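Local structure of erythrocyte binding antigen 140 (Plasmodium falciparum, 4GF2) at residues Tyr499-Phe504 / Asn520-Tyr525; Asp488-Lys493 / Asp581-Glu586; Glu323-Cys328 / Ile529-Ser534. The protein probably binds sialic acid-bearing glycophorin C on the red-cell surface during parasite invasion, through a receptor-binding region built from two Duffy-binding-like domains. The protein carries 3 engineered substitutions. All coordinates share one frame; numbering follows the deposited sequence.

Contact 1: residues Tyr499-Phe504 / Asn520-Tyr525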
ATOM      1  N   TYR A 499      13.997   8.277  48.850  1.00 87.85           N
ATOM      2  CA  TYR A 499      13.762   9.708  48.971  1.00 92.98           C
ATOM      3  C   TYR A 499      12.432   9.970  49.674  1.00 92.55           C
ATOM      4  O   TYR A 499      12.299  10.936  50.425  1.00 97.28           O
ATOM      5  CB  TYR A 499      13.774  10.380  47.595  1.00 96.04           C
ATOM      6  CG  TYR A 499      15.096  10.276  46.859  1.00 97.86           C
ATOM      7  CD1 TYR A 499      16.239   9.805  47.495  1.00 99.92           C
ATOM      8  CD2 TYR A 499      15.200  10.654  45.524  1.00 97.26           C
ATOM      9  CE1 TYR A 499      17.444   9.712  46.824  1.00100.83           C
ATOM     10  CE2 TYR A 499      16.402  10.564  44.846  1.00 98.08           C
ATOM     11  CZ  TYR A 499      17.521  10.092  45.500  1.00100.44           C
ATOM     12  OH  TYR A 499      18.719   9.997  44.831  1.00102.66           O
ATOM     13  N   SER A 500      11.450   9.106  49.431  1.00 88.79           N
ATOM     14  CA  SER A 500      10.150   9.240  50.079  1.00 91.52           C
ATOM     15  C   SER A 500      10.313   9.127  51.590  1.00 93.50           C
ATOM     16  O   SER A 500       9.659   9.843  52.350  1.00 96.45           O
ATOM     17  CB  SER A 500       9.180   8.175  49.577  1.00 92.79           C
ATOM     18  OG  SER A 500       9.009   8.260  48.173  1.00 94.49           O
ATOM     19  N   PHE A 501      11.192   8.228  52.020  1.00 93.75           N
ATOM     20  CA  PHE A 501      11.454   8.040  53.441  1.00 98.17           C
ATOM     21  C   PHE A 501      12.112   9.272  54.048  1.00105.56           C
ATOM     22  O   PHE A 501      11.781   9.672  55.163  1.00109.60           O
ATOM     23  CB  PHE A 501      12.341   6.814  53.677  1.00 95.30           C
ATOM     24  CG  PHE A 501      11.587   5.516  53.727  1.00 91.46           C
ATOM     25  CD1 PHE A 501      10.705   5.254  54.762  1.00 92.50           C
ATOM     26  CD2 PHE A 501      11.769   4.553  52.747  1.00 88.12           C
ATOM     27  CE1 PHE A 501      10.011   4.059  54.814  1.00 90.55           C
ATOM     28  CE2 PHE A 501      11.080   3.356  52.794  1.00 86.40           C
ATOM     29  CZ  PHE A 501      10.199   3.109  53.828  1.00 87.73           C
ATOM     30  N   GLU A 502      13.047   9.869  53.314  1.00107.61           N
ATOM     31  CA  GLU A 502      13.764  11.046  53.800  1.00115.13           C
ATOM     32  C   GLU A 502      12.818  12.218  54.039  1.00114.79           C
ATOM     33  O   GLU A 502      12.676  12.683  55.168  1.00117.00           O
ATOM     34  CB  GLU A 502      14.871  11.447  52.821  1.00122.58           C
ATOM     35  CG  GLU A 502      16.074  10.513  52.846  1.00129.77           C
ATOM     36  CD  GLU A 502      17.119  10.859  51.804  1.00137.28           C
ATOM     37  OE1 GLU A 502      16.776  10.905  50.604  1.00137.86           O
ATOM     38  OE2 GLU A 502      18.287  11.082  52.187  1.00142.31           O
ATOM     39  N   SER A 503      12.172  12.692  52.978  1.00113.05           N
ATOM     40  CA  SER A 503      11.239  13.810  53.093  1.00117.91           C
ATOM     41  C   SER A 503      10.209  13.553  54.190  1.00121.08           C
ATOM     42  O   SER A 503       9.739  14.486  54.845  1.00125.90           O
ATOM     43  CB  SER A 503      10.537  14.068  51.756  1.00116.15           C
ATOM     44  OG  SER A 503       9.845  12.920  51.293  1.00111.79           O
ATOM     45  N   PHE A 504       9.865  12.284  54.389  1.00118.98           N
ATOM     46  CA  PHE A 504       8.918  11.897  55.426  1.00121.06           C
ATOM     47  C   PHE A 504       9.572  12.009  56.797  1.00124.37           C
ATOM     48  O   PHE A 504       8.968  12.509  57.748  1.00129.72           O
ATOM     49  CB  PHE A 504       8.437  10.464  55.192  1.00117.33           C
ATOM     50  CG  PHE A 504       7.622   9.904  56.322  1.00119.00           C
ATOM     51  CD1 PHE A 504       8.239   9.312  57.413  1.00118.81           C
ATOM     52  CD2 PHE A 504       6.239   9.965  56.294  1.00120.84           C
ATOM     53  CE1 PHE A 504       7.491   8.795  58.454  1.00120.02           C
ATOM     54  CE2 PHE A 504       5.486   9.448  57.332  1.00122.12           C
ATOM     55  CZ  PHE A 504       6.114   8.863  58.413  1.00121.59           C
ATOM     56  N   ASN A 520       3.007   2.094  58.693  1.00115.54           N
ATOM     57  CA  ASN A 520       2.177   1.940  57.503  1.00113.08           C
ATOM     58  C   ASN A 520       2.974   2.108  56.211  1.00108.00           C
ATOM     59  O   ASN A 520       2.800   1.344  55.261  1.00105.04           O
ATOM     60  CB  ASN A 520       1.016   2.935  57.544  1.00116.40           C
ATOM     61  CG  ASN A 520      -0.179   2.468  56.738  1.00115.51           C
ATOM     62  OD1 ASN A 520      -0.233   1.322  56.293  1.00113.82           O
ATOM     63  ND2 ASN A 520      -1.151   3.355  56.554  1.00117.17           N
ATOM     64  N   LYS A 521       3.848   3.108  56.176  1.00106.66           N
ATOM     65  CA  LYS A 521       4.724   3.310  55.026  1.00101.35           C
ATOM     66  C   LYS A 521       5.761   2.193  54.948  1.00 95.93           C
ATOM     67  O   LYS A 521       6.025   1.656  53.872  1.00 92.39           O
ATOM     68  CB  LYS A 521       5.413   4.675  55.107  1.00105.04           C
ATOM     69  CG  LYS A 521       4.493   5.849  54.805  1.00110.06           C
ATOM     70  CD  LYS A 521       4.203   5.962  53.314  1.00110.06           C
ATOM     71  CE  LYS A 521       3.139   7.009  53.022  1.00114.76           C
ATOM     72  NZ  LYS A 521       1.778   6.551  53.417  1.00117.04           N
ATOM     73  N   CYS A 522       6.344   1.844  56.091  1.00 95.70           N
ATOM     74  CA  CYS A 522       7.279   0.727  56.165  1.00 92.57           C
ATOM     75  C   CYS A 522       6.615  -0.560  55.687  1.00 87.85           C
ATOM     76  O   CYS A 522       7.254  -1.401  55.056  1.00 83.19           O
ATOM     77  CB  CYS A 522       7.786   0.535  57.596  1.00 96.45           C
ATOM     78  SG  CYS A 522       9.141   1.633  58.075  1.00 91.39           S
ATOM     79  N   SER A 523       5.333  -0.708  56.001  1.00 90.84           N
ATOM     80  CA  SER A 523       4.575  -1.886  55.603  1.00 90.60           C
ATOM     81  C   SER A 523       4.453  -1.959  54.087  1.00 89.77           C
ATOM     82  O   SER A 523       4.698  -3.005  53.484  1.00 87.20           O
ATOM     83  CB  SER A 523       3.184  -1.861  56.235  1.00 91.84           C
ATOM     84  OG  SER A 523       2.392  -2.938  55.767  1.00 90.08           O
ATOM     85  N   GLU A 524       4.072  -0.842  53.477  1.00 93.06           N
ATOM     86  CA  GLU A 524       3.887  -0.783  52.033  1.00 93.23           C
ATOM     87  C   GLU A 524       5.185  -1.099  51.302  1.00 84.25           C
ATOM     88  O   GLU A 524       5.170  -1.720  50.240  1.00 78.99           O
ATOM     89  CB  GLU A 524       3.372   0.595  51.615  1.00103.93           C
ATOM     90  CG  GLU A 524       1.981   0.919  52.141  1.00115.33           C
ATOM     91  CD  GLU A 524       1.534   2.327  51.790  1.00123.69           C
ATOM     92  OE1 GLU A 524       1.962   2.842  50.735  1.00124.29           O
ATOM     93  OE2 GLU A 524       0.759   2.918  52.573  1.00129.25           O
ATOM     94  N   TYR A 525       6.309  -0.676  51.873  1.00 83.15           N
ATOM     95  CA  TYR A 525       7.604  -0.928  51.252  1.00 79.81           C
ATOM     96  C   TYR A 525       7.955  -2.409  51.309  1.00 81.73           C
ATOM     97  O   TYR A 525       8.489  -2.962  50.348  1.00 79.66           O
ATOM     98  CB  TYR A 525       8.707  -0.115  51.924  1.00 78.12           C
ATOM     99  CG  TYR A 525      10.053  -0.279  51.253  1.00 75.43           C
ATOM    100  CD1 TYR A 525      10.394   0.486  50.148  1.00 74.69           C
ATOM    101  CD2 TYR A 525      10.976  -1.205  51.718  1.00 77.07           C
ATOM    102  CE1 TYR A 525      11.619   0.338  49.526  1.00 75.27           C
ATOM    103  CE2 TYR A 525      12.206  -1.360  51.103  1.00 77.65           C
ATOM    104  CZ  TYR A 525      12.521  -0.585  50.006  1.00 76.15           C
ATOM    105  OH  TYR A 525      13.742  -0.731  49.385  1.00 75.22           O
TER

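Contact 2: residues Asp488-Lys493 / Asp581-Glu586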
ATOM      1  N   ASP A 488      16.625  -1.133  35.546  1.00 57.06           N
ATOM      2  CA  ASP A 488      16.512   0.320  35.585  1.00 60.09           C
ATOM      3  C   ASP A 488      15.235   0.752  36.296  1.00 57.73           C
ATOM      4  O   ASP A 488      15.232   1.727  37.046  1.00 59.34           O
ATOM      5  CB  ASP A 488      16.534   0.904  34.172  1.00 64.27           C
ATOM      6  CG  ASP A 488      17.903   0.835  33.534  1.00 71.14           C
ATOM      7  OD1 ASP A 488      18.903   0.781  34.279  1.00 72.20           O
ATOM      8  OD2 ASP A 488      17.980   0.844  32.288  1.00 75.62           O
ATOM      9  N   ASP A 489      14.151   0.022  36.052  1.00 55.64           N
ATOM     10  CA  ASP A 489      12.869   0.336  36.662  1.00 57.16           C
ATOM     11  C   ASP A 489      12.935   0.112  38.165  1.00 62.12           C
ATOM     12  O   ASP A 489      12.422   0.911  38.943  1.00 66.75           O
ATOM     13  CB  ASP A 489      11.762  -0.522  36.049  1.00 52.26           C
ATOM     14  CG  ASP A 489      10.405  -0.258  36.671  1.00 50.89           C
ATOM     15  OD1 ASP A 489       9.857   0.840  36.451  1.00 50.39           O
ATOM     16  OD2 ASP A 489       9.881  -1.147  37.373  1.00 49.28           O
ATOM     17  N   PHE A 490      13.577  -0.979  38.568  1.00 60.51           N
ATOM     18  CA  PHE A 490      13.690  -1.324  39.980  1.00 60.53           C
ATOM     19  C   PHE A 490      14.537  -0.304  40.727  1.00 61.54           C
ATOM     20  O   PHE A 490      14.086   0.300  41.700  1.00 60.52           O
ATOM     21  CB  PHE A 490      14.297  -2.719  40.140  1.00 60.59           C
ATOM     22  CG  PHE A 490      14.743  -3.029  41.542  1.00 63.60           C
ATOM     23  CD1 PHE A 490      13.816  -3.256  42.544  1.00 65.77           C
ATOM     24  CD2 PHE A 490      16.091  -3.096  41.856  1.00 66.01           C
ATOM     25  CE1 PHE A 490      14.223  -3.542  43.835  1.00 69.51           C
ATOM     26  CE2 PHE A 490      16.504  -3.382  43.145  1.00 69.71           C
ATOM     27  CZ  PHE A 490      15.569  -3.605  44.136  1.00 71.48           C
ATOM     28  N   CYS A 491      15.768  -0.115  40.265  1.00 64.32           N
ATOM     29  CA  CYS A 491      16.682   0.831  40.889  1.00 68.79           C
ATOM     30  C   CYS A 491      16.051   2.216  40.997  1.00 74.10           C
ATOM     31  O   CYS A 491      16.162   2.873  42.031  1.00 77.67           O
ATOM     32  CB  CYS A 491      17.989   0.908  40.098  1.00 67.76           C
ATOM     33  SG  CYS A 491      18.926  -0.638  40.091  1.00 68.69           S
ATOM     34  N   GLU A 492      15.385   2.649  39.932  1.00 75.27           N
ATOM     35  CA  GLU A 492      14.748   3.961  39.916  1.00 80.43           C
ATOM     36  C   GLU A 492      13.715   4.072  41.031  1.00 81.15           C
ATOM     37  O   GLU A 492      13.800   4.960  41.877  1.00 85.23           O
ATOM     38  CB  GLU A 492      14.080   4.222  38.564  1.00 83.82           C
ATOM     39  CG  GLU A 492      13.356   5.559  38.478  1.00 92.23           C
ATOM     40  CD  GLU A 492      12.699   5.790  37.127  1.00 97.43           C
ATOM     41  OE1 GLU A 492      12.713   4.865  36.287  1.00 97.18           O
ATOM     42  OE2 GLU A 492      12.167   6.899  36.907  1.00102.00           O
ATOM     43  N   LYS A 493      12.746   3.164  41.033  1.00 77.95           N
ATOM     44  CA  LYS A 493      11.653   3.226  41.997  1.00 78.89           C
ATOM     45  C   LYS A 493      12.167   3.028  43.421  1.00 74.40           C
ATOM     46  O   LYS A 493      11.558   3.503  44.379  1.00 73.01           O
ATOM     47  CB  LYS A 493      10.572   2.193  41.663  1.00 84.15           C
ATOM     48  CG  LYS A 493       9.969   2.346  40.265  1.00 89.10           C
ATOM     49  CD  LYS A 493       9.620   3.795  39.944  1.00 95.29           C
ATOM     50  CE  LYS A 493       9.135   3.946  38.507  1.00 95.46           C
ATOM     51  NZ  LYS A 493       8.904   5.371  38.144  1.00 97.74           N
ATOM     52  N   ASP A 581      22.798  -8.926  49.691  1.00117.83           N
ATOM     53  CA  ASP A 581      21.671  -9.655  50.255  1.00117.80           C
ATOM     54  C   ASP A 581      20.846  -8.699  51.111  1.00113.38           C
ATOM     55  O   ASP A 581      19.773  -9.050  51.601  1.00112.75           O
ATOM     56  CB  ASP A 581      22.149 -10.842  51.089  1.00127.01           C
ATOM     57  CG  ASP A 581      21.161 -11.994  51.075  1.00129.74           C
ATOM     58  OD1 ASP A 581      20.284 -12.044  51.964  1.00131.66           O
ATOM     59  OD2 ASP A 581      21.258 -12.850  50.169  1.00129.90           O
ATOM     60  N   LYS A 582      21.361  -7.485  51.284  1.00110.71           N
ATOM     61  CA  LYS A 582      20.644  -6.436  51.995  1.00107.55           C
ATOM     62  C   LYS A 582      19.702  -5.685  51.058  1.00103.07           C
ATOM     63  O   LYS A 582      18.713  -5.103  51.501  1.00103.40           O
ATOM     64  CB  LYS A 582      21.633  -5.446  52.617  1.00109.13           C
ATOM     65  CG  LYS A 582      22.572  -6.053  53.649  1.00112.53           C
ATOM     66  CD  LYS A 582      23.549  -5.012  54.180  1.00115.50           C
ATOM     67  CE  LYS A 582      24.432  -5.582  55.277  1.00120.79           C
ATOM     68  NZ  LYS A 582      25.401  -4.576  55.795  1.00125.45           N
ATOM     69  N   ILE A 583      20.011  -5.703  49.766  1.00 99.11           N
ATOM     70  CA  ILE A 583      19.271  -4.913  48.787  1.00 94.07           C
ATOM     71  C   ILE A 583      17.770  -5.185  48.839  1.00 86.06           C
ATOM     72  O   ILE A 583      16.959  -4.267  48.697  1.00 82.29           O
ATOM     73  CB  ILE A 583      19.778  -5.177  47.353  1.00 96.41           C
ATOM     74  CG1 ILE A 583      19.211  -4.139  46.382  1.00 94.73           C
ATOM     75  CG2 ILE A 583      19.406  -6.579  46.903  1.00 96.92           C
ATOM     76  CD1 ILE A 583      19.732  -2.738  46.610  1.00 97.62           C
ATOM     77  N   PHE A 584      17.401  -6.444  49.047  1.00 84.27           N
ATOM     78  CA  PHE A 584      15.993  -6.825  49.083  1.00 81.56           C
ATOM     79  C   PHE A 584      15.465  -6.923  50.509  1.00 87.81           C
ATOM     80  O   PHE A 584      14.407  -7.506  50.745  1.00 87.41           O
ATOM     81  CB  PHE A 584      15.772  -8.153  48.354  1.00 76.32           C
ATOM     82  CG  PHE A 584      16.009  -8.075  46.875  1.00 71.46           C
ATOM     83  CD1 PHE A 584      15.203  -7.282  46.072  1.00 68.71           C
ATOM     84  CD2 PHE A 584      17.033  -8.795  46.284  1.00 71.13           C
ATOM     85  CE1 PHE A 584      15.420  -7.207  44.709  1.00 66.91           C
ATOM     86  CE2 PHE A 584      17.253  -8.723  44.921  1.00 69.29           C
ATOM     87  CZ  PHE A 584      16.445  -7.929  44.134  1.00 67.18           C
ATOM     88  N   ASN A 585      16.200  -6.352  51.459  1.00 94.61           N
ATOM     89  CA  ASN A 585      15.742  -6.310  52.840  1.00101.32           C
ATOM     90  C   ASN A 585      14.353  -5.700  52.927  1.00101.29           C
ATOM     91  O   ASN A 585      14.006  -4.805  52.156  1.00 99.01           O
ATOM     92  CB  ASN A 585      16.704  -5.505  53.714  1.00108.46           C
ATOM     93  CG  ASN A 585      17.945  -6.286  54.089  1.00115.29           C
ATOM     94  OD1 ASN A 585      17.981  -7.512  53.976  1.00116.21           O
ATOM     95  ND2 ASN A 585      18.971  -5.577  54.551  1.00120.51           N
ATOM     96  N   GLU A 586      13.564  -6.183  53.880  1.00105.43           N
ATOM     97  CA  GLU A 586      12.214  -5.677  54.080  1.00108.40           C
ATOM     98  C   GLU A 586      12.228  -4.179  54.391  1.00109.16           C
ATOM     99  O   GLU A 586      11.183  -3.530  54.418  1.00108.70           O
ATOM    100  CB  GLU A 586      11.524  -6.470  55.190  1.00114.99           C
ATOM    101  CG  GLU A 586      11.028  -7.835  54.728  1.00117.02           C
ATOM    102  CD  GLU A 586      10.670  -8.757  55.878  1.00122.40           C
ATOM    103  OE1 GLU A 586      10.950  -8.396  57.041  1.00127.52           O
ATOM    104  OE2 GLU A 586      10.111  -9.843  55.616  1.00121.51           O
TER

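Contact 3: residues Glu323-Cys328 / Ile529-Ser534. With GOL (glycerol), chain I.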
ATOM      1  N   GLU A 323       0.393   2.660  37.523  1.00 94.38           N
ATOM      2  CA  GLU A 323       1.483   1.804  37.084  1.00 90.54           C
ATOM      3  C   GLU A 323       1.100   0.339  37.254  1.00 83.98           C
ATOM      4  O   GLU A 323       0.740  -0.101  38.347  1.00 85.51           O
ATOM      5  CB  GLU A 323       2.786   2.135  37.827  1.00 96.27           C
ATOM      6  CG  GLU A 323       2.650   2.409  39.327  1.00104.16           C
ATOM      7  CD  GLU A 323       2.557   1.147  40.165  1.00107.22           C
ATOM      8  OE1 GLU A 323       3.057   0.091  39.724  1.00103.01           O
ATOM      9  OE2 GLU A 323       1.985   1.214  41.275  1.00113.96           O
ATOM     10  N   LYS A 324       1.147  -0.407  36.155  1.00 76.11           N
ATOM     11  CA  LYS A 324       0.898  -1.841  36.200  1.00 71.07           C
ATOM     12  C   LYS A 324       2.124  -2.563  36.735  1.00 67.87           C
ATOM     13  O   LYS A 324       3.256  -2.121  36.534  1.00 67.59           O
ATOM     14  CB  LYS A 324       0.540  -2.384  34.813  1.00 68.39           C
ATOM     15  CG  LYS A 324      -0.869  -2.042  34.358  1.00 70.50           C
ATOM     16  CD  LYS A 324      -1.347  -2.975  33.251  1.00 71.56           C
ATOM     17  CE  LYS A 324      -2.804  -2.707  32.893  1.00 76.66           C
ATOM     18  NZ  LYS A 324      -3.337  -3.668  31.887  1.00 77.60           N
ATOM     19  N   SER A 325       1.891  -3.671  37.427  1.00 67.00           N
ATOM     20  CA  SER A 325       2.980  -4.505  37.902  1.00 67.25           C
ATOM     21  C   SER A 325       3.585  -5.263  36.732  1.00 60.10           C
ATOM     22  O   SER A 325       2.971  -5.386  35.672  1.00 56.14           O
ATOM     23  CB  SER A 325       2.476  -5.498  38.952  1.00 74.25           C
ATOM     24  OG  SER A 325       2.035  -4.828  40.120  1.00 81.96           O
ATOM     25  N   TRP A 326       4.798  -5.763  36.922  1.00 58.60           N
ATOM     26  CA  TRP A 326       5.388  -6.675  35.959  1.00 52.86           C
ATOM     27  C   TRP A 326       4.620  -7.986  36.013  1.00 48.62           C
ATOM     28  O   TRP A 326       4.215  -8.432  37.086  1.00 49.66           O
ATOM     29  CB  TRP A 326       6.868  -6.889  36.267  1.00 52.64           C
ATOM     30  CG  TRP A 326       7.706  -5.725  35.850  1.00 51.77           C
ATOM     31  CD1 TRP A 326       7.730  -4.484  36.420  1.00 52.86           C
ATOM     32  CD2 TRP A 326       8.633  -5.684  34.762  1.00 50.42           C
ATOM     33  NE1 TRP A 326       8.620  -3.676  35.756  1.00 52.28           N
ATOM     34  CE2 TRP A 326       9.187  -4.389  34.732  1.00 50.63           C
ATOM     35  CE3 TRP A 326       9.052  -6.619  33.811  1.00 49.64           C
ATOM     36  CZ2 TRP A 326      10.135  -4.006  33.788  1.00 50.92           C
ATOM     37  CZ3 TRP A 326       9.996  -6.236  32.877  1.00 49.20           C
ATOM     38  CH2 TRP A 326      10.526  -4.940  32.872  1.00 50.63           C
ATOM     39  N   ASN A 327       4.405  -8.588  34.851  1.00 44.16           N
ATOM     40  CA  ASN A 327       3.643  -9.822  34.754  1.00 45.38           C
ATOM     41  C   ASN A 327       4.553 -11.023  34.543  1.00 48.27           C
ATOM     42  O   ASN A 327       5.125 -11.193  33.473  1.00 47.03           O
ATOM     43  CB  ASN A 327       2.630  -9.719  33.611  1.00 43.94           C
ATOM     44  CG  ASN A 327       1.874 -11.011  33.378  1.00 46.63           C
ATOM     45  OD1 ASN A 327       1.854 -11.898  34.230  1.00 51.46           O
ATOM     46  ND2 ASN A 327       1.245 -11.124  32.217  1.00 44.29           N
ATOM     47  N   CYS A 328       4.675 -11.856  35.573  1.00 51.97           N
ATOM     48  CA  CYS A 328       5.512 -13.053  35.509  1.00 52.49           C
ATOM     49  C   CYS A 328       4.663 -14.323  35.552  1.00 54.11           C
ATOM     50  O   CYS A 328       5.142 -15.372  35.979  1.00 55.46           O
ATOM     51  CB  CYS A 328       6.497 -13.086  36.687  1.00 53.67           C
ATOM     52  SG  CYS A 328       7.453 -11.569  36.969  1.00 69.68           S
ATOM     53  N   ILE A 529       9.069  -4.552  48.097  1.00 66.64           N
ATOM     54  CA  ILE A 529      10.400  -5.129  47.955  1.00 65.55           C
ATOM     55  C   ILE A 529      10.355  -6.651  47.846  1.00 66.98           C
ATOM     56  O   ILE A 529      11.171  -7.253  47.146  1.00 67.97           O
ATOM     57  CB  ILE A 529      11.313  -4.725  49.131  1.00 66.64           C
ATOM     58  CG1 ILE A 529      12.781  -4.976  48.778  1.00 66.48           C
ATOM     59  CG2 ILE A 529      10.920  -5.472  50.404  1.00 68.58           C
ATOM     60  CD1 ILE A 529      13.282  -4.140  47.615  1.00 64.60           C
ATOM     61  N   ASP A 530       9.404  -7.274  48.533  1.00 69.64           N
ATOM     62  CA  ASP A 530       9.250  -8.722  48.456  1.00 73.13           C
ATOM     63  C   ASP A 530       8.743  -9.116  47.072  1.00 70.91           C
ATOM     64  O   ASP A 530       9.172 -10.120  46.505  1.00 72.80           O
ATOM     65  CB  ASP A 530       8.298  -9.232  49.541  1.00 81.15           C
ATOM     66  CG  ASP A 530       8.884  -9.108  50.938  1.00 89.06           C
ATOM     67  OD1 ASP A 530      10.117  -8.934  51.059  1.00 90.22           O
ATOM     68  OD2 ASP A 530       8.113  -9.191  51.918  1.00 94.40           O
ATOM     69  N   LEU A 531       7.835  -8.312  46.527  1.00 68.46           N
ATOM     70  CA  LEU A 531       7.300  -8.570  45.200  1.00 65.44           C
ATOM     71  C   LEU A 531       8.408  -8.478  44.160  1.00 65.43           C
ATOM     72  O   LEU A 531       8.497  -9.310  43.258  1.00 66.11           O
ATOM     73  CB  LEU A 531       6.182  -7.580  44.867  1.00 64.15           C
ATOM     74  CG  LEU A 531       5.640  -7.655  43.437  1.00 63.04           C
ATOM     75  CD1 LEU A 531       5.036  -9.023  43.151  1.00 61.90           C
ATOM     76  CD2 LEU A 531       4.619  -6.552  43.187  1.00 66.01           C
ATOM     77  N   LYS A 532       9.258  -7.464  44.290  1.00 65.79           N
ATOM     78  CA  LYS A 532      10.339  -7.259  43.338  1.00 64.36           C
ATOM     79  C   LYS A 532      11.384  -8.356  43.495  1.00 62.83           C
ATOM     80  O   LYS A 532      12.033  -8.750  42.527  1.00 60.64           O
ATOM     81  CB  LYS A 532      10.984  -5.882  43.530  1.00 67.42           C
ATOM     82  CG  LYS A 532      10.009  -4.706  43.459  1.00 68.89           C
ATOM     83  CD  LYS A 532       9.244  -4.645  42.142  1.00 66.97           C
ATOM     84  CE  LYS A 532      10.132  -4.230  40.980  1.00 64.29           C
ATOM     85  NZ  LYS A 532       9.361  -4.127  39.708  1.00 61.20           N
ATOM     86  N   LYS A 533      11.536  -8.852  44.718  1.00 64.87           N
ATOM     87  CA  LYS A 533      12.488  -9.919  44.996  1.00 67.86           C
ATOM     88  C   LYS A 533      12.120 -11.189  44.238  1.00 64.51           C
ATOM     89  O   LYS A 533      12.988 -11.850  43.671  1.00 65.46           O
ATOM     90  CB  LYS A 533      12.546 -10.210  46.496  1.00 75.16           C
ATOM     91  CG  LYS A 533      13.504 -11.331  46.864  1.00 81.52           C
ATOM     92  CD  LYS A 533      13.503 -11.603  48.360  1.00 88.43           C
ATOM     93  CE  LYS A 533      14.355 -12.815  48.708  1.00 93.90           C
ATOM     94  NZ  LYS A 533      15.789 -12.635  48.344  1.00 96.89           N
ATOM     95  N   SER A 534      10.838 -11.532  44.228  1.00 61.49           N
ATOM     96  CA  SER A 534      10.390 -12.710  43.493  1.00 60.85           C
ATOM     97  C   SER A 534      10.580 -12.519  41.988  1.00 55.95           C
ATOM     98  O   SER A 534      10.999 -13.444  41.291  1.00 54.12           O
ATOM     99  CB  SER A 534       8.933 -13.053  43.824  1.00 65.78           C
ATOM    100  OG  SER A 534       8.063 -11.959  43.607  1.00 67.94           O
TER
HETATM  101  C1  GOL I 808       3.550 -12.308  39.014  1.00 86.68           C
HETATM  102  O1  GOL I 808       3.675 -10.916  38.823  1.00 86.14           O
HETATM  103  C2  GOL I 808       4.153 -12.686  40.361  1.00 87.00           C
HETATM  104  O2  GOL I 808       3.433 -12.062  41.402  1.00 87.19           O
HETATM  105  C3  GOL I 808       5.616 -12.259  40.410  1.00 87.31           C
HETATM  106  O3  GOL I 808       6.236 -12.805  41.551  1.00 87.21           O

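Contact 1: residues Tyr499-Phe504 / Asn520-Tyr525
F501 reaches from helix 478-508 towards helix 518-548 and puts its ring between C522 and Y525. The short helical segments run antiparallel, at 177° between their N-to-C directions, with axes 11.8 Å apart. Even the nearest alpha carbons, F501 CA and K521 CA, stay 8.4 Å from each other, so a large side chain has to span the distance. From CB the chain turns to set CG anti to the carbonyl carbon (chi1 -84°), and the outer half of the ring then points across. On one flank CE1 approaches the sulfur of C522, with CE1 to SG at 4.2 Å; the sulfur lies obliquely to the ring. The ring end, CZ, comes 4.0 Å from Y525 CB and more loosely 4.4 Å from the backbone O of K521. CE2, on the other flank, meets Y525 CD1 at 4.0 Å, with Y525 CG only slightly farther off. Since Y525 CD1 lies near the plane of the F501 ring, the phenylalanine presents its edge, while the tyrosine receives it on its face. This is a T-shaped pair, with ring centroids 5.7 Å apart and planes inclined at 71°. Both helices belong to the predominantly helical, disulfide-rich second Duffy-binding-like domain, where they follow each other in the chain as an antiparallel pair. C522 is disulfide-bonded to C595, so the sulfur beside F501 is also the point where the chain near its modelled C-terminal end is tied to helix 518-548. Y591, from the same late part of the chain, brings its ring against F501, and P588 is touched by Y525. K521 starts out towards the facing helix, but its chain then bends away, and its amino group makes a long salt bridge with E524 OE2 on its own helix.

Contact 2: residues Asp488-Lys493 / Asp581-Glu586
F490 and F584 meet obliquely, their planes inclined at 39° and their centroids 5.5 Å apart, which is neither a stack nor a T-shaped pair. F490 CZ comes 3.7 Å from F584 CE1, and F490 CE1 follows at 4.0 Å from the same atom. The F490 ring leaves its helix with CG anti to the backbone N (chi1 167°), pointing at the facing loop. The first bond of the F584 side chain runs across the direction to the helix, and it is the far part of its ring that makes the touch. I583 takes another sector of the same aromatic group: its CG1 lies near the plane of the F490 ring, 4.3 Å from F490 CE2, and so meets an edge. I583 and F584 are the two central residues of a type I beta turn, closed by N585 N to K582 O at 2.8 Å, and the turn delivers both side chains to the helix. Around this core, W486 lies almost parallel to F490, Y536 meets F584, and the neighbouring C491 is disulfide-bonded to C574. All side-chain contacts between helix and turn are apolar, which implies that attraction between them comes from packing and exclusion of water rather than directional bonds.

Contact 3: residues Glu323-Cys328 / Ile529-Ser534
A disulfide-bearing loop between helices 308-314 and 343-346 packs here against helix 518-548, chiefly through W326 and K532. The K532 chain folds at chi2 (-58°) and chi3 (-71°), which brings its amino group up to the five-membered ring of W326; the two side chains cross at about a right angle. NZ stops 3.7 Å from W326 CD1 and 4.0 Å from W326 NE1, oblique to the ring system. The charge itself is paired with E535 on the same helix, and D489 accepts a hydrogen bond from W326 NE1 while making only a long, weak ion pair with K532. The indole also meets W486 of helix 478-508 edge-to-face, so the loop is seated on both long helices in this predominantly helical, disulfide-rich Duffy-binding-like fold; the C328-C340 disulfide links two points of this same loop, the second just before helix 343-346. Nearer the surface, S325 OG makes a loose contact with L531 CD2 at 4.4 Å. A glycerol, probably from the crystallisation liquor, bridges the two segments farther along. Its O1 gives a weak hydrogen bond to W326 O at 3.1 Å, and its O3 donates to S534 OG at 2.9 Å. S534 OG in turn donates a hydrogen bond to L531 O at 2.7 Å, from 32° out of the carbonyl plane. K538 NZ is a further partner of the glycerol.

All three contacts lie at one end of the elongated chain, 42 to 54 Å from its centre, and each uses helix 478-508, helix 518-548 or both. Contact 1 joins the two directly, contact 2 lays a late turn on the first, and contact 3 lays a mid-chain loop on the second. Contact 2 is the buried one and wholly apolar; contact 1, partly buried, is aromatic and sulfur packing; contact 3 has two exposed residues and adds charge and a bound glycerol. Contacts 2 and 3, with centres about 11 Å apart, also meet where I529 packs on the backbone oxygens of F584 and N585, whereas Y525 packs on the E586 backbone between contacts 1 and 2.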